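Local coordinates for heme-binding protein A / AI-2 binding protein A (Helicobacter pylori SS1, PDB 6OFQ) that serves as a periplasmic substrate-binding protein of an ABC transporter, captured with a short peptide bound and probably delivering such ligands for uptake, at residues S294-N299 with H421-A426. Numbering follows the deposited sequence. Where two conformers were deposited one is given.
Sequences SWLSLN and HEMAFA
Trp295 and Ala426 form a hydrogen-bonded pair where two antiparallel strands, 292-298 and 423-429, run side by side in a mixed sheet. Their backbones bond in both directions, Trp295 N to Ala426 O and Ala426 N to Trp295 O, each at 2.9 Å. The indole CG sits between its own backbone N and carbonyl carbon (chi1 66°), the crowded position, and the ring spreads over the Ala426 methyl. This CH-pi contact puts Ala426 CB 3.6 Å from the centroid of the five-membered ring, displaced toward the NE1-CE2 rim; Tyr497 meets the same indole edge-to-face. Ser297 and Ala424 make the next hydrogen-bonded pair, with Ser297 N 2.8 Å from Ala424 O, and Ser297 OG lies against Ala426 CB at 3.5 Å. In this type II periplasmic binding protein, strand 497-510 flanks 292-298 antiparallel and strand 373-380 flanks 423-429 parallel, placing the pair inside the sheet. On the sheet face of Leu296 and Leu298, Leu298 and Met423 extend alongside each other, Leu298 CD2 reaching Met423 CG at 3.8 Å. Past the strand end, Asn299 grips segment 421-426 twice: N to Glu422 O at 2.9 Å, and ND2 to His421 O at 3.1 Å. Asn299 ND2 also lies over one face of the His421 imidazole, whose NE2 bonds to Gly456 O, while Asn299 OD1 accepts from Gln301 N.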
loop_
_atom_site.group_PDB
_atom_site.type_symbol
_atom_site.label_atom_id
_atom_site.label_comp_id
_atom_site.label_asym_id
_atom_site.label_seq_id
_atom_site.Cartn_x
_atom_site.Cartn_y
_atom_site.Cartn_z
ATOM N N SER A 294 1.216 2.381 -11.432
ATOM C CA SER A 294 1.487 3.829 -11.349
ATOM C C SER A 294 0.703 4.517 -12.454
ATOM O O SER A 294 0.735 4.101 -13.596
ATOM C CB SER A 294 3.011 4.039 -11.543
ATOM O OG SER A 294 3.310 5.418 -11.420
ATOM N N TRP A 295 0.058 5.636 -12.101
ATOM C CA TRP A 295 -0.901 6.279 -13.044
ATOM C C TRP A 295 -1.022 7.758 -12.724
ATOM O O TRP A 295 -0.423 8.231 -11.764
ATOM C CB TRP A 295 -2.267 5.571 -13.084
ATOM C CG TRP A 295 -3.067 5.647 -11.825
ATOM C CD1 TRP A 295 -3.980 6.590 -11.500
ATOM C CD2 TRP A 295 -2.967 4.792 -10.691
ATOM N NE1 TRP A 295 -4.512 6.342 -10.258
ATOM C CE2 TRP A 295 -3.916 5.231 -9.731
ATOM C CE3 TRP A 295 -2.222 3.657 -10.394
ATOM C CZ2 TRP A 295 -4.087 4.597 -8.509
ATOM C CZ3 TRP A 295 -2.389 3.041 -9.197
ATOM C CH2 TRP A 295 -3.295 3.524 -8.255
ATOM N N LEU A 296 -1.758 8.454 -13.551
ATOM C CA LEU A 296 -2.064 9.833 -13.280
ATOM C C LEU A 296 -3.525 9.899 -12.841
ATOM O O LEU A 296 -4.415 9.508 -13.622
ATOM C CB LEU A 296 -1.735 10.634 -14.522
ATOM C CG LEU A 296 -1.900 12.149 -14.447
ATOM C CD1 LEU A 296 -0.848 12.795 -13.546
ATOM C CD2 LEU A 296 -1.807 12.762 -15.838
ATOM N N SER A 297 -3.815 10.333 -11.621
ATOM C CA SER A 297 -5.177 10.644 -11.174
ATOM C C SER A 297 -5.657 11.894 -11.921
ATOM O O SER A 297 -4.841 12.813 -12.094
ATOM C CB SER A 297 -5.254 11.000 -9.668
ATOM O OG SER A 297 -4.923 9.887 -8.845
ATOM N N LEU A 298 -6.909 11.870 -12.372
ATOM C CA LEU A 298 -7.592 13.035 -12.945
ATOM C C LEU A 298 -8.811 13.228 -12.066
ATOM O O LEU A 298 -9.610 12.317 -11.861
ATOM C CB LEU A 298 -8.058 12.734 -14.362
ATOM C CG LEU A 298 -6.979 12.357 -15.379
ATOM C CD1 LEU A 298 -7.524 11.960 -16.720
ATOM C CD2 LEU A 298 -5.935 13.475 -15.513
ATOM N N ASN A 299 -8.981 14.442 -11.544
ATOM C CA ASN A 299 -10.015 14.675 -10.541
ATOM C C ASN A 299 -11.319 14.904 -11.263
ATOM O O ASN A 299 -11.595 16.020 -11.746
ATOM C CB ASN A 299 -9.677 15.820 -9.603
ATOM C CG ASN A 299 -10.689 15.948 -8.463
ATOM O OD1 ASN A 299 -11.877 15.592 -8.643
ATOM N ND2 ASN A 299 -10.221 16.500 -7.346
ATOM N N HIS A 421 -5.897 18.265 -5.596
ATOM C CA HIS A 421 -5.275 18.234 -6.913
ATOM C C HIS A 421 -6.321 18.297 -8.014
ATOM O O HIS A 421 -7.492 17.946 -7.834
ATOM C CB HIS A 421 -4.535 16.905 -7.079
ATOM C CG HIS A 421 -5.364 15.693 -6.845
ATOM N ND1 HIS A 421 -5.841 15.395 -5.588
ATOM C CD2 HIS A 421 -5.893 14.778 -7.699
ATOM C CE1 HIS A 421 -6.605 14.325 -5.667
ATOM N NE2 HIS A 421 -6.634 13.919 -6.912
ATOM N N GLU A 422 -5.809 18.599 -9.206
ATOM C CA GLU A 422 -6.518 18.434 -10.487
ATOM C C GLU A 422 -5.987 17.158 -11.109
ATOM O O GLU A 422 -6.745 16.251 -11.440
ATOM C CB GLU A 422 -6.351 19.664 -11.393
ATOM C CG GLU A 422 -7.000 20.941 -10.870
ATOM C CD GLU A 422 -6.715 22.049 -11.854
ATOM O OE1 GLU A 422 -7.189 22.099 -13.006
ATOM O OE2 GLU A 422 -5.939 22.900 -11.436
ATOM N N MET A 423 -4.700 17.131 -11.409
ATOM C CA MET A 423 -3.965 15.919 -11.781
ATOM C C MET A 423 -2.901 15.612 -10.711
ATOM O O MET A 423 -2.331 16.529 -10.087
ATOM C CB MET A 423 -3.278 16.135 -13.124
ATOM C CG MET A 423 -4.211 16.649 -14.202
ATOM S SD MET A 423 -3.520 16.632 -15.861
ATOM C CE MET A 423 -2.024 17.507 -15.579
ATOM N N ALA A 424 -2.584 14.336 -10.511
ATOM C CA ALA A 424 -1.541 13.995 -9.541
ATOM C C ALA A 424 -1.031 12.591 -9.895
ATOM O O ALA A 424 -1.821 11.760 -10.348
ATOM C CB ALA A 424 -2.145 13.984 -8.148
ATOM N N PHE A 425 0.240 12.352 -9.682
ATOM C CA PHE A 425 0.721 10.967 -9.749
ATOM C C PHE A 425 0.138 10.126 -8.616
ATOM O O PHE A 425 -0.020 10.619 -7.496
ATOM C CB PHE A 425 2.246 10.943 -9.712
ATOM C CG PHE A 425 2.915 11.481 -10.939
ATOM C CD1 PHE A 425 2.965 10.789 -12.111
ATOM C CD2 PHE A 425 3.401 12.745 -10.958
ATOM C CE1 PHE A 425 3.628 11.255 -13.229
ATOM C CE2 PHE A 425 4.034 13.261 -12.067
ATOM C CZ PHE A 425 4.109 12.529 -13.207
ATOM N N ALA A 426 -0.155 8.868 -8.948
ATOM C CA ALA A 426 -0.710 7.978 -7.952
ATOM C C ALA A 426 -0.023 6.639 -8.166
ATOM O O ALA A 426 0.393 6.291 -9.282
ATOM C CB ALA A 426 -2.196 7.790 -8.213
#